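PDB 3CLW: conserved exported protein from Bacteroides fragilis, which is of unproven function but probably hydrolyses O-glycosidic bonds between sugars or in other glycosides. Local coordinates for residues 6-11 with 425-430; 436-441 with 454-459. One frame throughout, in Å; residues are numbered along the deposited sequence.

Contact 1. Residues 6-11 with 425-430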
ATOM      1  N   LYS A   6     -31.505   1.538  -9.230  1.00 64.64           N
ATOM      2  CA  LYS A   6     -30.862   0.226  -9.258  1.00 63.43           C
ATOM      3  C   LYS A   6     -30.932  -0.433  -7.893  1.00 62.20           C
ATOM      4  O   LYS A   6     -30.913   0.253  -6.879  1.00 62.54           O
ATOM      5  CB  LYS A   6     -29.426   0.376  -9.741  1.00 63.85           C
ATOM      6  CG  LYS A   6     -29.318   0.527 -11.246  1.00 64.32           C
ATOM      7  CD  LYS A   6     -28.246   1.515 -11.632  1.00 66.44           C
ATOM      8  CE  LYS A   6     -28.014   1.472 -13.146  1.00 68.31           C
ATOM      9  NZ  LYS A   6     -26.934   2.435 -13.588  1.00 70.10           N
ATOM     10  N   VAL A   7     -31.040  -1.757  -7.875  1.00 60.50           N
ATOM     11  CA  VAL A   7     -31.264  -2.507  -6.634  1.00 59.18           C
ATOM     12  C   VAL A   7     -30.179  -3.556  -6.393  1.00 58.11           C
ATOM     13  O   VAL A   7     -29.905  -4.399  -7.257  1.00 58.32           O
ATOM     14  CB  VAL A   7     -32.711  -3.120  -6.551  1.00 59.19           C
ATOM     15  CG1 VAL A   7     -33.228  -3.498  -7.911  1.00 60.46           C
ATOM     16  CG2 VAL A   7     -32.756  -4.316  -5.631  1.00 59.53           C
ATOM     17  N   PHE A   8     -29.559  -3.486  -5.215  1.00 56.41           N
ATOM     18  CA  PHE A   8     -28.457  -4.368  -4.872  1.00 54.87           C
ATOM     19  C   PHE A   8     -28.809  -5.212  -3.673  1.00 54.91           C
ATOM     20  O   PHE A   8     -29.303  -4.705  -2.654  1.00 55.09           O
ATOM     21  CB  PHE A   8     -27.204  -3.555  -4.573  1.00 53.84           C
ATOM     22  CG  PHE A   8     -26.603  -2.913  -5.785  1.00 52.23           C
ATOM     23  CD1 PHE A   8     -25.559  -3.533  -6.465  1.00 49.63           C
ATOM     24  CD2 PHE A   8     -27.086  -1.699  -6.256  1.00 49.31           C
ATOM     25  CE1 PHE A   8     -25.005  -2.946  -7.582  1.00 50.35           C
ATOM     26  CE2 PHE A   8     -26.537  -1.102  -7.380  1.00 48.24           C
ATOM     27  CZ  PHE A   8     -25.496  -1.722  -8.042  1.00 51.20           C
ATOM     28  N   ILE A   9     -28.550  -6.505  -3.800  1.00 54.62           N
ATOM     29  CA  ILE A   9     -28.777  -7.446  -2.710  1.00 54.16           C
ATOM     30  C   ILE A   9     -27.454  -7.920  -2.164  1.00 53.34           C
ATOM     31  O   ILE A   9     -26.588  -8.405  -2.904  1.00 53.32           O
ATOM     32  CB  ILE A   9     -29.675  -8.642  -3.128  1.00 54.71           C
ATOM     33  CG1 ILE A   9     -31.083  -8.141  -3.511  1.00 56.18           C
ATOM     34  CG2 ILE A   9     -29.777  -9.693  -1.986  1.00 53.14           C
ATOM     35  CD1 ILE A   9     -31.265  -7.768  -4.949  1.00 58.60           C
ATOM     36  N   ILE A  10     -27.306  -7.728  -0.857  1.00 52.95           N
ATOM     37  CA  ILE A  10     -26.141  -8.146  -0.109  1.00 51.94           C
ATOM     38  C   ILE A  10     -26.362  -9.574   0.376  1.00 51.80           C
ATOM     39  O   ILE A  10     -27.398  -9.887   0.965  1.00 52.23           O
ATOM     40  CB  ILE A  10     -25.916  -7.190   1.074  1.00 52.14           C
ATOM     41  CG1 ILE A  10     -25.564  -5.788   0.532  1.00 51.68           C
ATOM     42  CG2 ILE A  10     -24.861  -7.752   2.065  1.00 52.45           C
ATOM     43  CD1 ILE A  10     -25.125  -4.778   1.576  1.00 50.87           C
ATOM     44  N   ASP A  11     -25.382 -10.436   0.140  1.00 51.03           N
ATOM     45  CA  ASP A  11     -25.494 -11.827   0.543  1.00 50.33           C
ATOM     46  C   ASP A  11     -24.388 -12.236   1.548  1.00 49.91           C
ATOM     47  O   ASP A  11     -23.258 -12.555   1.182  1.00 49.23           O
ATOM     48  CB  ASP A  11     -25.540 -12.704  -0.717  1.00 50.31           C
ATOM     49  CG  ASP A  11     -25.658 -14.185  -0.419  1.00 50.27           C
ATOM     50  OD1 ASP A  11     -26.058 -14.579   0.721  1.00 50.77           O
ATOM     51  OD2 ASP A  11     -25.330 -14.950  -1.350  1.00 48.34           O
ATOM     52  N   THR A 425     -16.670   2.425 -15.495  1.00 48.93           N
ATOM     53  CA  THR A 425     -16.928   3.797 -15.953  1.00 49.52           C
ATOM     54  C   THR A 425     -18.274   4.299 -15.475  1.00 49.43           C
ATOM     55  O   THR A 425     -18.667   5.418 -15.805  1.00 50.23           O
ATOM     56  CB  THR A 425     -16.834   3.962 -17.512  1.00 49.50           C
ATOM     57  OG1 THR A 425     -17.653   2.971 -18.161  1.00 50.63           O
ATOM     58  CG2 THR A 425     -15.405   3.808 -17.964  1.00 49.22           C
ATOM     59  N   SER A 426     -18.990   3.475 -14.717  1.00 49.09           N
ATOM     60  CA  SER A 426     -20.281   3.885 -14.170  1.00 48.59           C
ATOM     61  C   SER A 426     -20.353   3.745 -12.645  1.00 48.29           C
ATOM     62  O   SER A 426     -20.080   4.710 -11.930  1.00 49.12           O
ATOM     63  CB  SER A 426     -21.447   3.166 -14.878  1.00 48.94           C
ATOM     64  OG  SER A 426     -21.398   1.754 -14.718  1.00 48.50           O
ATOM     65  N   LEU A 427     -20.699   2.558 -12.147  1.00 46.77           N
ATOM     66  CA  LEU A 427     -20.976   2.375 -10.734  1.00 45.94           C
ATOM     67  C   LEU A 427     -20.335   1.097 -10.155  1.00 45.09           C
ATOM     68  O   LEU A 427     -20.626  -0.028 -10.613  1.00 44.94           O
ATOM     69  CB  LEU A 427     -22.481   2.385 -10.500  1.00 46.27           C
ATOM     70  CG  LEU A 427     -22.949   2.206  -9.058  1.00 48.25           C
ATOM     71  CD1 LEU A 427     -22.841   3.513  -8.259  1.00 50.28           C
ATOM     72  CD2 LEU A 427     -24.365   1.678  -9.013  1.00 51.07           C
ATOM     73  N   MET A 428     -19.470   1.289  -9.152  1.00 43.36           N
ATOM     74  CA  MET A 428     -18.716   0.204  -8.510  1.00 40.61           C
ATOM     75  C   MET A 428     -19.125   0.127  -7.052  1.00 41.87           C
ATOM     76  O   MET A 428     -19.202   1.142  -6.360  1.00 42.20           O
ATOM     77  CB  MET A 428     -17.202   0.436  -8.629  1.00 40.77           C
ATOM     78  CG  MET A 428     -16.610   0.257 -10.042  1.00 39.08           C
ATOM     79  SD  MET A 428     -14.940   0.929 -10.212  1.00 32.85           S
ATOM     80  CE  MET A 428     -15.364   2.591 -10.663  1.00 37.60           C
ATOM     81  N   ILE A 429     -19.408  -1.076  -6.576  1.00 41.62           N
ATOM     82  CA  ILE A 429     -19.877  -1.231  -5.234  1.00 42.01           C
ATOM     83  C   ILE A 429     -19.493  -2.606  -4.714  1.00 41.20           C
ATOM     84  O   ILE A 429     -19.507  -3.583  -5.459  1.00 40.72           O
ATOM     85  CB  ILE A 429     -21.393  -0.892  -5.143  1.00 42.39           C
ATOM     86  CG1 ILE A 429     -21.957  -1.174  -3.750  1.00 42.78           C
ATOM     87  CG2 ILE A 429     -22.141  -1.657  -6.163  1.00 44.68           C
ATOM     88  CD1 ILE A 429     -23.317  -0.548  -3.525  1.00 42.79           C
ATOM     89  N   SER A 430     -19.111  -2.642  -3.431  1.00 40.34           N
ATOM     90  CA  SER A 430     -18.583  -3.841  -2.767  1.00 39.27           C
ATOM     91  C   SER A 430     -18.991  -3.774  -1.310  1.00 38.40           C
ATOM     92  O   SER A 430     -19.266  -2.690  -0.806  1.00 37.83           O
ATOM     93  CB  SER A 430     -17.040  -3.914  -2.898  1.00 39.29           C
ATOM     94  OG  SER A 430     -16.400  -2.733  -2.390  1.00 40.60           O
TER

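Contact 2. Residues 436-441 with 454-459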
ATOM      1  N   LYS A 436     -21.039  -7.856  12.666  1.00 48.82           N
ATOM      2  CA  LYS A 436     -21.726  -6.880  13.529  1.00 50.11           C
ATOM      3  C   LYS A 436     -22.140  -5.642  12.733  1.00 49.85           C
ATOM      4  O   LYS A 436     -23.173  -5.047  13.019  1.00 50.39           O
ATOM      5  CB  LYS A 436     -20.843  -6.433  14.709  1.00 50.27           C
ATOM      6  CG  LYS A 436     -20.480  -7.511  15.730  1.00 53.76           C
ATOM      7  CD  LYS A 436     -19.156  -7.144  16.403  1.00 59.75           C
ATOM      8  CE  LYS A 436     -18.235  -8.370  16.583  1.00 63.45           C
ATOM      9  NZ  LYS A 436     -18.344  -9.012  17.951  1.00 65.36           N
ATOM     10  N   GLU A 437     -21.293  -5.248  11.781  1.00 49.05           N
ATOM     11  CA  GLU A 437     -21.518  -4.146  10.849  1.00 48.41           C
ATOM     12  C   GLU A 437     -21.455  -4.713   9.450  1.00 46.62           C
ATOM     13  O   GLU A 437     -20.639  -5.602   9.191  1.00 46.35           O
ATOM     14  CB  GLU A 437     -20.377  -3.109  10.949  1.00 48.27           C
ATOM     15  CG  GLU A 437     -20.732  -1.853  11.736  1.00 50.97           C
ATOM     16  CD  GLU A 437     -19.578  -0.838  11.877  1.00 51.14           C
ATOM     17  OE1 GLU A 437     -19.564  -0.121  12.898  1.00 55.58           O
ATOM     18  OE2 GLU A 437     -18.710  -0.715  10.976  1.00 55.60           O
ATOM     19  N   VAL A 438     -22.271  -4.182   8.543  1.00 44.71           N
ATOM     20  CA  VAL A 438     -22.064  -4.412   7.124  1.00 43.50           C
ATOM     21  C   VAL A 438     -21.726  -3.060   6.484  1.00 43.05           C
ATOM     22  O   VAL A 438     -22.480  -2.090   6.624  1.00 42.26           O
ATOM     23  CB  VAL A 438     -23.259  -5.141   6.446  1.00 43.74           C
ATOM     24  CG1 VAL A 438     -23.013  -5.364   4.939  1.00 43.97           C
ATOM     25  CG2 VAL A 438     -23.492  -6.481   7.110  1.00 43.69           C
ATOM     26  N   VAL A 439     -20.566  -3.027   5.808  1.00 41.55           N
ATOM     27  CA  VAL A 439     -19.984  -1.834   5.217  1.00 39.82           C
ATOM     28  C   VAL A 439     -20.035  -1.947   3.700  1.00 39.87           C
ATOM     29  O   VAL A 439     -19.527  -2.896   3.121  1.00 40.68           O
ATOM     30  CB  VAL A 439     -18.488  -1.658   5.673  1.00 40.42           C
ATOM     31  CG1 VAL A 439     -17.790  -0.506   4.920  1.00 38.03           C
ATOM     32  CG2 VAL A 439     -18.379  -1.500   7.204  1.00 38.31           C
ATOM     33  N   THR A 440     -20.658  -0.981   3.057  1.00 39.04           N
ATOM     34  CA  THR A 440     -20.765  -0.973   1.612  1.00 39.03           C
ATOM     35  C   THR A 440     -20.151   0.323   1.049  1.00 38.97           C
ATOM     36  O   THR A 440     -20.387   1.416   1.563  1.00 38.92           O
ATOM     37  CB  THR A 440     -22.243  -1.154   1.207  1.00 38.84           C
ATOM     38  OG1 THR A 440     -22.720  -2.386   1.773  1.00 40.02           O
ATOM     39  CG2 THR A 440     -22.397  -1.210  -0.268  1.00 38.26           C
ATOM     40  N   VAL A 441     -19.328   0.193   0.023  1.00 39.16           N
ATOM     41  CA  VAL A 441     -18.677   1.361  -0.547  1.00 39.40           C
ATOM     42  C   VAL A 441     -19.030   1.414  -2.013  1.00 39.89           C
ATOM     43  O   VAL A 441     -18.732   0.480  -2.759  1.00 40.58           O
ATOM     44  CB  VAL A 441     -17.127   1.344  -0.351  1.00 39.33           C
ATOM     45  CG1 VAL A 441     -16.492   2.602  -0.908  1.00 38.67           C
ATOM     46  CG2 VAL A 441     -16.756   1.183   1.112  1.00 39.06           C
ATOM     47  N   LEU A 454     -30.589  -0.724  -1.337  1.00 56.97           N
ATOM     48  CA  LEU A 454     -29.662  -1.635  -0.718  1.00 57.16           C
ATOM     49  C   LEU A 454     -30.440  -2.631   0.118  1.00 57.66           C
ATOM     50  O   LEU A 454     -31.092  -2.266   1.094  1.00 57.86           O
ATOM     51  CB  LEU A 454     -28.646  -0.848   0.115  1.00 56.73           C
ATOM     52  CG  LEU A 454     -27.288  -1.463   0.398  1.00 57.32           C
ATOM     53  CD1 LEU A 454     -26.544  -1.791  -0.913  1.00 58.58           C
ATOM     54  CD2 LEU A 454     -26.450  -0.538   1.289  1.00 56.93           C
ATOM     55  N   ASN A 455     -30.383  -3.893  -0.288  1.00 58.46           N
ATOM     56  CA  ASN A 455     -31.128  -4.960   0.358  1.00 59.19           C
ATOM     57  C   ASN A 455     -30.180  -5.793   1.199  1.00 59.07           C
ATOM     58  O   ASN A 455     -29.352  -6.542   0.662  1.00 59.21           O
ATOM     59  CB  ASN A 455     -31.768  -5.834  -0.719  1.00 59.84           C
ATOM     60  CG  ASN A 455     -32.800  -6.792  -0.177  1.00 61.56           C
ATOM     61  OD1 ASN A 455     -33.897  -6.873  -0.726  1.00 65.28           O
ATOM     62  ND2 ASN A 455     -32.461  -7.541   0.883  1.00 61.78           N
ATOM     63  N   CYS A 456     -30.311  -5.667   2.513  1.00 59.03           N
ATOM     64  CA  CYS A 456     -29.319  -6.195   3.435  1.00 59.55           C
ATOM     65  C   CYS A 456     -30.000  -6.849   4.630  1.00 60.26           C
ATOM     66  O   CYS A 456     -30.228  -6.195   5.650  1.00 59.36           O
ATOM     67  CB  CYS A 456     -28.380  -5.066   3.884  1.00 59.53           C
ATOM     68  SG  CYS A 456     -27.090  -5.593   5.033  1.00 59.29           S
ATOM     69  N   ASP A 457     -30.313  -8.146   4.486  1.00 61.70           N
ATOM     70  CA  ASP A 457     -31.190  -8.885   5.425  1.00 63.22           C
ATOM     71  C   ASP A 457     -32.517  -8.143   5.622  1.00 63.65           C
ATOM     72  O   ASP A 457     -33.288  -7.967   4.668  1.00 64.25           O
ATOM     73  CB  ASP A 457     -30.506  -9.163   6.777  1.00 63.50           C
ATOM     74  CG  ASP A 457     -29.816 -10.536   6.832  1.00 66.45           C
ATOM     75  OD1 ASP A 457     -29.577 -11.156   5.762  1.00 69.12           O
ATOM     76  OD2 ASP A 457     -29.503 -10.998   7.960  1.00 67.49           O
ATOM     77  N   HIS A 458     -32.773  -7.691   6.843  1.00 63.78           N
ATOM     78  CA  HIS A 458     -34.031  -7.013   7.132  1.00 64.40           C
ATOM     79  C   HIS A 458     -33.834  -5.569   7.565  1.00 63.56           C
ATOM     80  O   HIS A 458     -34.761  -4.924   8.045  1.00 63.73           O
ATOM     81  CB  HIS A 458     -34.857  -7.833   8.129  1.00 65.25           C
ATOM     82  CG  HIS A 458     -35.168  -9.207   7.621  1.00 68.63           C
ATOM     83  ND1 HIS A 458     -34.703 -10.354   8.232  1.00 72.06           N
ATOM     84  CD2 HIS A 458     -35.830  -9.611   6.508  1.00 70.46           C
ATOM     85  CE1 HIS A 458     -35.093 -11.407   7.533  1.00 74.13           C
ATOM     86  NE2 HIS A 458     -35.772 -10.983   6.478  1.00 73.26           N
ATOM     87  N   ALA A 459     -32.624  -5.066   7.328  1.00 62.60           N
ATOM     88  CA  ALA A 459     -32.243  -3.700   7.673  1.00 61.50           C
ATOM     89  C   ALA A 459     -32.927  -2.650   6.803  1.00 60.55           C
ATOM     90  O   ALA A 459     -33.076  -2.821   5.584  1.00 60.19           O
ATOM     91  CB  ALA A 459     -30.731  -3.545   7.603  1.00 61.62           C
TER

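Contact 1. Residues 6-11 with 425-430
The ring of Phe8 fits against Leu427 and Ile429, and these apolar touches are the close approaches of the contact. Ile429 offers its CG2 methyl, which lies 3.4 Å from Phe8 CE1, a tight approach, and 3.8 Å from Phe8 CZ. Leu427 offers its CD2 methyl, 3.7 Å from Phe8 CZ and 3.9 Å from Phe8 CE2. The CZ end of the ring is thus shared by both methyls, while the CD1–CE1 side belongs to Ile429 and the CE2 side to Leu427. Both methyls reach the ring obliquely. Phe8 and Leu427 extend from opposite directions, Leu427 with CG anti to its backbone N (chi1 -180°), a stretch that carries CD2 out to the ring. A flat, broad phenyl suits this position because it can meet two branched chains at once, and branched aliphatic residues supply methyls without needing polar partners.

No hydrogen bond joins the two segments. Phe8 and Ile429 mark the nearest backbone approach, with CA atoms 9.1 Å apart, too far for direct strand pairing. Strand 408-414 pairs antiparallel with both strand 6-25 and strand 427-433, and its Ile412 touches both Phe8 and Ile429.

Met428, between the two contacting residues, points the other way and packs on helix 328-347. This alternation gives strand 427-433 one face for Phe8 and the other for that helix. Such a two-faced strand, meeting Phe8 of the N-terminal strand in a partly buried apolar layer, is consistent with the side-associated beta domain of family 30 enzymes, to which the first strand of the chain contributes alongside the C-terminal strands.

Contact 2. Residues 436-441 with 454-459
Thr440 and Leu454 reach toward each other tip to tip, the methyl CD2 of Leu454 stopping 4.2 Å from Thr440 OG1. Thr440 turns its hydroxyl beside its own backbone N (chi1 -58°), and that oxygen is hydrogen-bonded to Ser431 OG on the adjacent strand. A threonine is apt here: its hydroxyl, engaged with Ser431 OG, can lie beside the Leu454 methyl and still have a polar partner, while its CG2 methyl packs on Ile429.

Two residues further along, Cys456 extends its sulfur anti to the backbone N (chi1 -180°) and presents it to the flank of Val438. SG lies 4.1 Å from both CB and CG1 of Val438, beside the branch instead of at one methyl alone. Toward Val438 the thiol acts as compact apolar bulk. Ile10 of strand 6-25 packs on both Val438 and Thr440, and Ile412 on both Thr440 and Leu454, filling out the same buried layer.

After Cys456 the chain leaves the interior in a type II' beta turn, closed by Ala459 N to Cys456 O at 3.1 Å, with Asp457 at a positive phi of 53°.

No hydrogen bond spans the two segments, and only 130 Å² is buried. The chemistry therefore implies weak, nondirectional cohesion: shape and exclusion of water join these faces, while backbone hydrogen bonds to other strands fix their positions.

From the N terminus, residues 6-11 meet 425-430 only after 413 residues, which include most of the barrel, so contact 1 closes the long loop and returns the chain to its start. Contact 2 opens only afterwards and closes a short loop of 12 residues between 436-441 and 454-459. The two are in series, neither nested nor crossed. They nevertheless adjoin, with centres about 12 Å apart: Phe8 O and Asn455 N, at 2.7 Å, probably form a hydrogen bond, and Ile429 packs on Thr440 between successive strands. Together they bind the N-terminal strand to the C-terminal strands within one beta region beside the barrel.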